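Local coordinates for protein beta sliding clamp (Borrelia burgdorferi, PDB 6DJ8) that probably encircles DNA as a head-to-tail, ring-shaped homodimer and tethers DNA polymerases and other proteins to it, making their synthesis processive, at residues 43-48 against 79-84; 90-95 against 125-130; 306-311 against 333-338; 340-345 against 365-370. One frame throughout, in Å; residues are numbered along the deposited sequence.

Interaction 1 of 4, residues 43-48 against 79-84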
# COMPACT_ATOMS: atom_id res chain seq x y z
N SER A 43 -5.75 20.01 -14.30
CA SER A 43 -5.04 18.75 -14.11
C SER A 43 -3.76 18.71 -14.93
O SER A 43 -3.06 17.69 -14.93
CB SER A 43 -5.95 17.58 -14.47
OG SER A 43 -7.01 17.46 -13.53
N ALA A 44 -3.45 19.80 -15.63
CA ALA A 44 -2.31 19.86 -16.52
C ALA A 44 -1.15 20.58 -15.86
O ALA A 44 -1.29 21.25 -14.84
CB ALA A 44 -2.69 20.59 -17.81
N LEU A 45 0.03 20.44 -16.46
CA LEU A 45 1.13 21.33 -16.13
C LEU A 45 1.59 22.03 -17.40
O LEU A 45 1.29 21.60 -18.53
CB LEU A 45 2.27 20.57 -15.45
CG LEU A 45 2.78 19.31 -16.12
CD1 LEU A 45 3.71 19.69 -17.23
CD2 LEU A 45 3.49 18.40 -15.13
N LEU A 46 2.31 23.13 -17.23
CA LEU A 46 2.76 23.95 -18.34
C LEU A 46 4.26 23.81 -18.41
O LEU A 46 4.96 24.07 -17.43
CB LEU A 46 2.34 25.41 -18.16
CG LEU A 46 2.92 26.41 -19.16
CD1 LEU A 46 2.38 26.16 -20.54
CD2 LEU A 46 2.63 27.88 -18.73
N ILE A 47 4.77 23.36 -19.56
CA ILE A 47 6.21 23.28 -19.76
C ILE A 47 6.60 24.29 -20.81
O ILE A 47 5.87 24.49 -21.80
CB ILE A 47 6.69 21.86 -20.15
CG1 ILE A 47 6.19 21.47 -21.52
CG2 ILE A 47 6.31 20.85 -19.08
CD1 ILE A 47 7.27 20.87 -22.38
N GLU A 48 7.73 24.95 -20.59
CA GLU A 48 8.20 25.97 -21.50
C GLU A 48 9.65 25.69 -21.83
O GLU A 48 10.47 25.48 -20.93
CB GLU A 48 8.06 27.38 -20.91
CG GLU A 48 8.91 28.39 -21.65
CD GLU A 48 8.69 29.82 -21.19
OE1 GLU A 48 8.29 30.03 -20.02
OE2 GLU A 48 8.91 30.74 -22.01
N VAL A 79 3.91 24.15 -23.97
CA VAL A 79 2.95 23.05 -24.08
C VAL A 79 2.21 22.89 -22.76
O VAL A 79 2.84 22.84 -21.69
CB VAL A 79 3.64 21.72 -24.45
CG1 VAL A 79 2.66 20.59 -24.33
CG2 VAL A 79 4.16 21.78 -25.88
N LEU A 80 0.89 22.81 -22.82
CA LEU A 80 0.06 22.46 -21.67
C LEU A 80 -0.38 21.01 -21.82
O LEU A 80 -1.01 20.65 -22.83
CB LEU A 80 -1.15 23.38 -21.59
CG LEU A 80 -2.02 23.30 -20.35
CD1 LEU A 80 -1.25 23.83 -19.14
CD2 LEU A 80 -3.31 24.09 -20.56
N ILE A 81 -0.03 20.17 -20.86
CA ILE A 81 -0.28 18.73 -20.98
C ILE A 81 -0.70 18.16 -19.64
O ILE A 81 -0.14 18.51 -18.60
CB ILE A 81 0.94 17.98 -21.54
CG1 ILE A 81 0.67 16.47 -21.62
CG2 ILE A 81 2.17 18.22 -20.69
CD1 ILE A 81 1.76 15.76 -22.35
N ASN A 82 -1.70 17.28 -19.67
CA ASN A 82 -2.15 16.56 -18.48
C ASN A 82 -0.98 15.96 -17.72
O ASN A 82 -0.19 15.21 -18.30
CB ASN A 82 -3.14 15.48 -18.90
CG ASN A 82 -3.58 14.62 -17.74
OD1 ASN A 82 -3.07 13.51 -17.55
ND2 ASN A 82 -4.51 15.15 -16.95
N ALA A 83 -0.87 16.30 -16.43
CA ALA A 83 0.33 15.95 -15.67
C ALA A 83 0.47 14.44 -15.51
O ALA A 83 1.58 13.91 -15.57
CB ALA A 83 0.30 16.60 -14.28
N SER A 84 -0.64 13.75 -15.23
CA SER A 84 -0.60 12.31 -15.00
C SER A 84 -0.17 11.55 -16.26
O SER A 84 0.64 10.62 -16.19
CB SER A 84 -1.98 11.85 -14.52
OG SER A 84 -2.04 10.45 -14.31
O HOH W 1 -2.91 15.18 -14.06

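Interaction 2 of 4, residues 90-95 against 125-130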
# COMPACT_ATOMS: atom_id res chain seq x y z
N VAL A 90 6.90 9.47 -19.36
CA VAL A 90 8.30 9.48 -18.99
C VAL A 90 8.66 8.23 -18.18
O VAL A 90 9.77 7.69 -18.31
CB VAL A 90 8.60 10.80 -18.24
CG1 VAL A 90 9.93 10.76 -17.57
CG2 VAL A 90 8.48 11.99 -19.24
N LYS A 91 7.76 7.76 -17.32
CA LYS A 91 7.99 6.47 -16.66
C LYS A 91 8.05 5.35 -17.69
O LYS A 91 8.88 4.43 -17.59
CB LYS A 91 6.89 6.18 -15.64
CG LYS A 91 7.18 6.70 -14.24
CD LYS A 91 6.14 6.28 -13.19
CE LYS A 91 6.32 4.83 -12.70
NZ LYS A 91 6.08 3.74 -13.69
N ALA A 92 7.17 5.41 -18.69
CA ALA A 92 7.15 4.37 -19.71
C ALA A 92 8.51 4.27 -20.40
O ALA A 92 8.95 3.17 -20.73
CB ALA A 92 6.05 4.67 -20.73
N PHE A 93 9.20 5.40 -20.55
CA PHE A 93 10.49 5.45 -21.22
C PHE A 93 11.67 5.56 -20.25
O PHE A 93 12.76 5.97 -20.65
CB PHE A 93 10.49 6.61 -22.23
CG PHE A 93 10.01 6.20 -23.62
CD1 PHE A 93 9.42 4.96 -23.84
CD2 PHE A 93 10.16 7.06 -24.71
CE1 PHE A 93 8.99 4.58 -25.11
CE2 PHE A 93 9.73 6.69 -26.00
CZ PHE A 93 9.14 5.44 -26.20
N ASN A 94 11.50 5.15 -18.99
CA ASN A 94 12.62 5.26 -18.05
C ASN A 94 13.83 4.40 -18.43
O ASN A 94 14.91 4.61 -17.86
CB ASN A 94 12.15 4.93 -16.63
CG ASN A 94 11.65 3.53 -16.49
OD1 ASN A 94 12.29 2.58 -16.90
ND2 ASN A 94 10.44 3.40 -15.96
N PHE A 95 13.70 3.45 -19.37
CA PHE A 95 14.90 2.69 -19.72
C PHE A 95 15.80 3.43 -20.72
O PHE A 95 16.86 2.92 -21.07
CB PHE A 95 14.55 1.27 -20.24
CG PHE A 95 13.74 1.25 -21.51
CD1 PHE A 95 12.41 1.61 -21.51
CD2 PHE A 95 14.30 0.81 -22.70
CE1 PHE A 95 11.65 1.57 -22.68
CE2 PHE A 95 13.55 0.77 -23.87
CZ PHE A 95 12.21 1.15 -23.86
N ASP A 125 10.51 2.43 -30.47
CA ASP A 125 9.47 2.70 -29.49
C ASP A 125 9.04 4.16 -29.58
O ASP A 125 9.86 5.06 -29.82
CB ASP A 125 9.96 2.37 -28.08
CG ASP A 125 10.43 0.93 -27.94
OD1 ASP A 125 10.04 0.09 -28.77
OD2 ASP A 125 11.20 0.65 -26.99
N HIS A 126 7.75 4.41 -29.39
CA HIS A 126 7.18 5.71 -29.66
C HIS A 126 5.94 5.91 -28.81
O HIS A 126 5.12 5.00 -28.67
CB HIS A 126 6.84 5.85 -31.15
CG HIS A 126 6.50 7.25 -31.57
ND1 HIS A 126 7.44 8.14 -32.04
CD2 HIS A 126 5.31 7.90 -31.61
CE1 HIS A 126 6.86 9.28 -32.35
NE2 HIS A 126 5.56 9.16 -32.10
N LEU A 127 5.80 7.11 -28.25
CA LEU A 127 4.63 7.50 -27.47
C LEU A 127 4.02 8.75 -28.09
O LEU A 127 4.73 9.62 -28.60
CB LEU A 127 5.00 7.81 -26.02
CG LEU A 127 5.97 6.88 -25.29
CD1 LEU A 127 6.31 7.44 -23.89
CD2 LEU A 127 5.39 5.45 -25.18
N LYS A 128 2.69 8.84 -28.04
CA LYS A 128 1.99 10.03 -28.49
C LYS A 128 1.10 10.50 -27.36
O LYS A 128 0.19 9.77 -26.94
CB LYS A 128 1.15 9.77 -29.75
CG LYS A 128 1.97 9.43 -30.98
CD LYS A 128 1.11 9.44 -32.25
CE LYS A 128 1.94 9.11 -33.48
NZ LYS A 128 1.11 8.88 -34.72
N GLU A 129 1.36 11.72 -26.87
CA GLU A 129 0.62 12.28 -25.74
C GLU A 129 -0.15 13.51 -26.20
O GLU A 129 0.46 14.53 -26.58
CB GLU A 129 1.56 12.65 -24.60
CG GLU A 129 2.19 11.44 -23.89
CD GLU A 129 1.18 10.66 -23.04
OE1 GLU A 129 0.03 11.13 -22.87
OE2 GLU A 129 1.55 9.57 -22.53
N PRO A 130 -1.48 13.46 -26.20
CA PRO A 130 -2.25 14.63 -26.60
C PRO A 130 -2.05 15.78 -25.64
O PRO A 130 -1.78 15.59 -24.45
CB PRO A 130 -3.71 14.14 -26.61
CG PRO A 130 -3.69 12.78 -25.95
CD PRO A 130 -2.31 12.25 -26.22

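Interaction 3 of 4, residues 306-311 against 333-338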
# COMPACT_ATOMS: atom_id res chain seq x y z
N LEU A 306 -4.15 7.87 30.59
CA LEU A 306 -2.80 7.87 31.13
C LEU A 306 -2.85 8.02 32.64
O LEU A 306 -3.58 8.88 33.14
CB LEU A 306 -1.95 9.02 30.57
CG LEU A 306 -1.75 9.11 29.07
CD1 LEU A 306 -0.92 10.34 28.72
CD2 LEU A 306 -1.08 7.83 28.60
N THR A 307 -2.06 7.23 33.35
CA THR A 307 -1.92 7.41 34.79
C THR A 307 -0.45 7.61 35.12
O THR A 307 0.37 6.69 34.92
CB THR A 307 -2.49 6.24 35.58
OG1 THR A 307 -3.87 6.09 35.23
CG2 THR A 307 -2.41 6.54 37.10
N PHE A 308 -0.11 8.80 35.64
CA PHE A 308 1.23 9.13 36.07
C PHE A 308 1.34 8.89 37.58
O PHE A 308 0.59 9.48 38.36
CB PHE A 308 1.58 10.59 35.79
CG PHE A 308 1.80 10.91 34.34
CD1 PHE A 308 0.75 11.21 33.50
CD2 PHE A 308 3.09 10.96 33.82
CE1 PHE A 308 0.97 11.52 32.19
CE2 PHE A 308 3.31 11.29 32.52
CZ PHE A 308 2.25 11.56 31.70
N SER A 309 2.29 8.05 37.97
CA SER A 309 2.67 7.87 39.37
C SER A 309 4.19 7.89 39.43
O SER A 309 4.87 7.90 38.40
CB SER A 309 2.11 6.56 39.95
OG SER A 309 2.68 5.44 39.29
N GLU A 310 4.73 7.91 40.65
CA GLU A 310 6.18 7.98 40.80
C GLU A 310 6.87 6.75 40.22
O GLU A 310 7.95 6.86 39.64
CB GLU A 310 6.54 8.18 42.27
CG GLU A 310 8.04 8.16 42.58
CD GLU A 310 8.33 8.72 43.98
OE1 GLU A 310 7.37 9.21 44.63
OE2 GLU A 310 9.50 8.69 44.42
N LEU A 311 6.28 5.58 40.37
CA LEU A 311 6.96 4.38 39.92
C LEU A 311 6.68 4.01 38.47
O LEU A 311 7.47 3.28 37.88
CB LEU A 311 6.62 3.18 40.81
CG LEU A 311 7.12 3.28 42.25
CD1 LEU A 311 6.91 1.96 42.96
CD2 LEU A 311 8.58 3.72 42.31
N PRO A 333 14.23 1.81 33.93
CA PRO A 333 14.98 3.06 33.74
C PRO A 333 14.39 3.88 32.59
O PRO A 333 15.04 4.74 32.04
CB PRO A 333 16.40 2.59 33.44
CG PRO A 333 16.19 1.35 32.58
CD PRO A 333 14.88 0.77 33.10
N ASN A 334 13.14 3.58 32.23
CA ASN A 334 12.48 4.24 31.11
C ASN A 334 11.53 5.36 31.51
O ASN A 334 10.92 5.97 30.62
CB ASN A 334 11.71 3.20 30.28
CG ASN A 334 12.58 2.05 29.84
OD1 ASN A 334 13.65 2.27 29.29
ND2 ASN A 334 12.13 0.82 30.10
N TYR A 335 11.37 5.64 32.80
CA TYR A 335 10.36 6.60 33.22
C TYR A 335 10.74 7.20 34.56
O TYR A 335 11.03 6.47 35.51
CB TYR A 335 8.99 5.92 33.30
CG TYR A 335 7.91 6.70 34.00
CD1 TYR A 335 7.12 7.61 33.30
CD2 TYR A 335 7.66 6.52 35.35
CE1 TYR A 335 6.12 8.32 33.94
CE2 TYR A 335 6.67 7.22 36.00
CZ TYR A 335 5.90 8.13 35.29
OH TYR A 335 4.91 8.83 35.95
N LEU A 336 10.73 8.53 34.64
CA LEU A 336 10.95 9.26 35.88
C LEU A 336 9.81 10.26 36.02
O LEU A 336 9.36 10.84 35.03
CB LEU A 336 12.30 10.01 35.90
CG LEU A 336 13.63 9.24 35.86
CD1 LEU A 336 13.89 8.59 34.50
CD2 LEU A 336 14.78 10.15 36.23
N TYR A 337 9.34 10.46 37.25
CA TYR A 337 8.20 11.33 37.49
C TYR A 337 8.34 12.05 38.82
O TYR A 337 8.68 11.43 39.83
CB TYR A 337 6.90 10.57 37.53
CG TYR A 337 5.69 11.45 37.69
CD1 TYR A 337 5.37 12.38 36.71
CD2 TYR A 337 4.86 11.34 38.80
CE1 TYR A 337 4.26 13.17 36.81
CE2 TYR A 337 3.73 12.14 38.92
CZ TYR A 337 3.44 13.04 37.90
OH TYR A 337 2.33 13.84 37.98
N ASP A 338 8.04 13.34 38.82
CA ASP A 338 8.00 14.16 40.03
C ASP A 338 6.67 14.91 40.04
O ASP A 338 6.51 15.89 39.30
CB ASP A 338 9.19 15.10 40.08
CG ASP A 338 9.27 15.87 41.38
OD1 ASP A 338 8.30 16.57 41.74
OD2 ASP A 338 10.32 15.75 42.04

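Interaction 4 of 4, residues 340-345 against 365-370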
# COMPACT_ATOMS: atom_id res chain seq x y z
N ALA A 340 2.14 14.68 41.55
CA ALA A 340 1.04 14.01 42.23
C ALA A 340 0.48 12.90 41.36
O ALA A 340 0.75 12.83 40.16
CB ALA A 340 -0.07 15.01 42.57
N ASP A 341 -0.29 12.01 41.97
CA ASP A 341 -0.98 10.97 41.19
C ASP A 341 -2.01 11.63 40.28
O ASP A 341 -2.92 12.31 40.76
CB ASP A 341 -1.64 9.95 42.11
CG ASP A 341 -0.64 8.98 42.70
OD1 ASP A 341 0.57 9.13 42.42
OD2 ASP A 341 -1.06 8.06 43.44
N GLU A 342 -1.86 11.43 38.97
CA GLU A 342 -2.68 12.14 38.00
C GLU A 342 -3.17 11.16 36.95
O GLU A 342 -2.37 10.44 36.34
CB GLU A 342 -1.89 13.26 37.32
CG GLU A 342 -1.54 14.41 38.27
CD GLU A 342 -2.76 15.18 38.74
OE1 GLU A 342 -3.63 15.51 37.90
OE2 GLU A 342 -2.84 15.46 39.95
N VAL A 343 -4.48 11.14 36.73
CA VAL A 343 -5.11 10.35 35.69
C VAL A 343 -5.71 11.31 34.68
O VAL A 343 -6.37 12.29 35.06
CB VAL A 343 -6.20 9.41 36.26
CG1 VAL A 343 -6.76 8.54 35.14
CG2 VAL A 343 -5.64 8.57 37.40
N MET A 344 -5.45 11.06 33.40
CA MET A 344 -5.98 11.95 32.35
C MET A 344 -6.20 11.17 31.06
O MET A 344 -5.57 10.16 30.86
CB MET A 344 -4.98 13.06 32.06
CG MET A 344 -3.71 12.51 31.52
SD MET A 344 -2.62 13.76 30.94
CE MET A 344 -2.26 14.60 32.48
N ALA A 345 -7.11 11.67 30.24
CA ALA A 345 -7.38 11.10 28.94
C ALA A 345 -6.77 12.01 27.88
O ALA A 345 -6.79 13.24 28.01
CB ALA A 345 -8.88 10.94 28.71
N ILE A 365 7.49 15.33 29.47
CA ILE A 365 6.04 15.48 29.46
C ILE A 365 5.67 16.13 30.79
O ILE A 365 5.87 15.53 31.85
CB ILE A 365 5.31 14.16 29.27
CG1 ILE A 365 5.74 13.50 27.95
CG2 ILE A 365 3.80 14.39 29.31
CD1 ILE A 365 5.32 12.04 27.83
N GLN A 366 5.14 17.35 30.73
CA GLN A 366 4.86 18.13 31.92
C GLN A 366 3.45 18.69 31.81
O GLN A 366 2.94 18.93 30.71
CB GLN A 366 5.86 19.27 32.06
CG GLN A 366 7.30 18.79 31.95
CD GLN A 366 8.28 19.93 31.91
OE1 GLN A 366 7.90 21.10 31.86
NE2 GLN A 366 9.57 19.60 31.94
N PHE A 367 2.82 18.91 32.96
CA PHE A 367 1.45 19.40 32.98
C PHE A 367 1.09 19.88 34.38
O PHE A 367 1.65 19.41 35.38
CB PHE A 367 0.44 18.33 32.57
CG PHE A 367 0.46 17.12 33.44
CD1 PHE A 367 1.38 16.11 33.23
CD2 PHE A 367 -0.46 16.99 34.48
CE1 PHE A 367 1.38 14.97 34.05
CE2 PHE A 367 -0.46 15.87 35.30
CZ PHE A 367 0.46 14.86 35.09
N ASN A 368 0.15 20.80 34.44
CA ASN A 368 -0.59 21.09 35.65
C ASN A 368 -1.87 20.28 35.63
O ASN A 368 -2.45 20.05 34.56
CB ASN A 368 -0.89 22.58 35.75
CG ASN A 368 0.34 23.39 36.08
OD1 ASN A 368 1.12 23.02 36.97
ND2 ASN A 368 0.54 24.49 35.36
N SER A 369 -2.29 19.81 36.80
CA SER A 369 -3.44 18.92 36.91
C SER A 369 -4.63 19.48 36.14
O SER A 369 -4.98 20.66 36.27
CB SER A 369 -3.81 18.73 38.39
OG SER A 369 -4.85 17.77 38.53
N GLY A 370 -5.22 18.65 35.29
CA GLY A 370 -6.38 19.06 34.51
C GLY A 370 -6.04 20.13 33.52
O GLY A 370 -6.96 20.78 33.04

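Interaction 1 of 4, residues 43-48 against 79-84
The flat carboxamide of Asn-82 lies beside CB of Ser-43, ND2 of Asn-82 3.8 Å from it, while its OD1 accepts from the backbone N of Asn-85, so that Asn-82 is the N-cap of helix 83-92. The flat peptide groups of 44-48 and 79-82 form an antiparallel pair at the edge of a larger sheet, 77-82 being its outermost strand within the chain: one face carries Leu-45, Ile-47, Val-79 and Ile-81, the other Leu-46 and Leu-80. Two hydrogen-bonded pairs, Leu-45 with Ile-81 and Ile-47 with Val-79, supply four backbone bonds, three of them nearly along the C=O axis. A fifth, Ala-83 N to Ser-43 O (3.0 Å), is almost straight at 174° and uses an in-plane lone pair; a water also donates to Ser-43 O and accepts from Ser-84 N. Leu-45 has CG in the crowded position between N and carbonyl carbon (chi1 50°), which sets CD2 3.8 Å from CB of Ala-83 and CD1 alongside CG2 of Ile-81. CG of Leu-80 comes 3.8 Å from CB of Ala-44. Ile-137 and Tyr-140 of helix 135-140 cover Leu-46 and Leu-80, Leu-110 of strand 109-114 meets Val-79 and Ile-81, and strand 53-59 flanks 44-50.

Interaction 2 of 4, residues 90-95 against 125-130
A CH-pi contact carries most of this packing between the end of helix 83-92 and strand 126-130. Leu-127 and Phe-93 reach toward each other tip to tip; CG of Leu-127 stands 3.8 Å from the centroid of the Phe-93 ring, 18° off its normal. With CG of Leu-127 anti to its carbonyl carbon, the branches divide over that face: CD2 lies 3.7 Å from CE1 of Phe-93, whereas CD1 spreads toward CG of the ring. CD1 also makes a looser apolar contact with CB of Ala-92, 4.2 Å away.

Ring edges make the second set. CZ of Phe-93 points at the backbone of the strand, with N of His-126 in the plane of the ring and CB of Asp-125 3.7 Å from CZ. Phe-95 crosses Asp-125 at about a right angle, and OD2 of Asp-125 meets CZ of Phe-95 in the ring plane at 3.3 Å.

Several polar groups bond to the second subunit: Asp-125 OD1 accepts from Phe-329 N of that chain, and Ala-92 O from its Arg-293. His-126, Leu-127 and Lys-128 pair with a strand of that chain, continuing the sheet across the dimer interface.

No hydrogen bond joins 90-95 to 125-130; the contact between the strand and the helix end is therefore mainly apolar, made by Leu-127, Phe-93 and Ala-92, while the carboxylate at the Phe-95 edge probably gains some electrostatic attraction from the ring hydrogens.

Interaction 3 of 4, residues 306-311 against 333-338
One hydrogen bond spans the contact: the hydroxyl of Tyr-335 donates to Ser-309 O at 2.6 Å, in the carbonyl plane and on a lone pair. CG of Tyr-335 is anti to its backbone N (chi1 167°), which sends the ring out from its strand until its edge reaches this carbonyl. The same oxygen also lies 3.5 Å from CB of Tyr-337, so it sits between the two tyrosines.

CH-pi packing follows. CB of Phe-308 lies over one face of the Tyr-337 ring, 4.0 Å from its centroid and 20° off the normal, displaced toward the rim near CZ. In this C-terminal domain, strand 303-308 belongs to a four-stranded antiparallel sheet and strand 335-338 is the outermost strand of another; the aromatic side chains bridge the two sheets.

The Phe-308 and Tyr-337 rings meet obliquely, turned 34° to each other with their centroids 5.5 Å apart. CD2 of Phe-308 also lies 3.5 Å from OH of Tyr-335, the two side chains crossing obliquely. Tyr-337 bonds through its own hydroxyl to Ala-340 O, and Leu-313 touches both Phe-308 and Tyr-335. Toward solvent, the backbone of Glu-310 and Leu-311 skirts the CE2 side of Tyr-335.

Interaction 4 of 4, residues 340-345 against 365-370
The tight part lies at one face and one edge of the buried ring of Phe-367. CE of Met-344 sits over the centre of that face, 3.5 Å from the ring centroid and 11° off the normal, nearly equidistant from all six ring carbons. Met-344 and Phe-367 approach tip to tip, each with CG in the crowded position between N and carbonyl carbon; the bend at chi3 of Met-344 (65°) drops the methyl onto the ring and leaves SD farther back, 5.0 Å from the centroid, in a Met-aromatic contact. At the ring edge, in plane, CG of Glu-342 meets CE2 of Phe-367 at 3.5 Å. Strand 342-347, an outermost strand of a four-stranded antiparallel sheet, thereby packs against strand 362-367 of a second sheet in the C-terminal domain, and Leu-373 touches both Met-344 and Phe-367.

On the solvent side the contact thins to a single polar bond. Glu-342 bends at chi2, carrying its carboxylate past the ring edge to the exposed loop, where OG of Ser-369 donates to OE1 of Glu-342 at 2.6 Å. The hydroxyl comes from above the carboxylate plane, 28° out of it, and its donation is consistent with an ionised glutamate.

The four contacts form two pairs at opposite ends of the chain. Interactions 1 and 2, in the N-terminal domain, have centres 15 Å apart, share helix 83-92 and touch where CD1 of Ile-81 meets CB of Glu-129 at 3.8 Å. Interactions 3 and 4, in the C-terminal domain, lie 11 Å apart between centres; strands 303-308 and 342-347 are sheet neighbours, and Phe-308 and Phe-367 meet ring to ring. Between the pairs, nearest atoms remain about 41 to 43 Å apart. In the head-to-tail dimer, interaction 2 of one subunit lies at the interface with the C-terminal domain of the other, facing its Arg-293, Arg-324 and Phe-329; strand 325-331 there shares a sheet with strands 303-308 and 342-347.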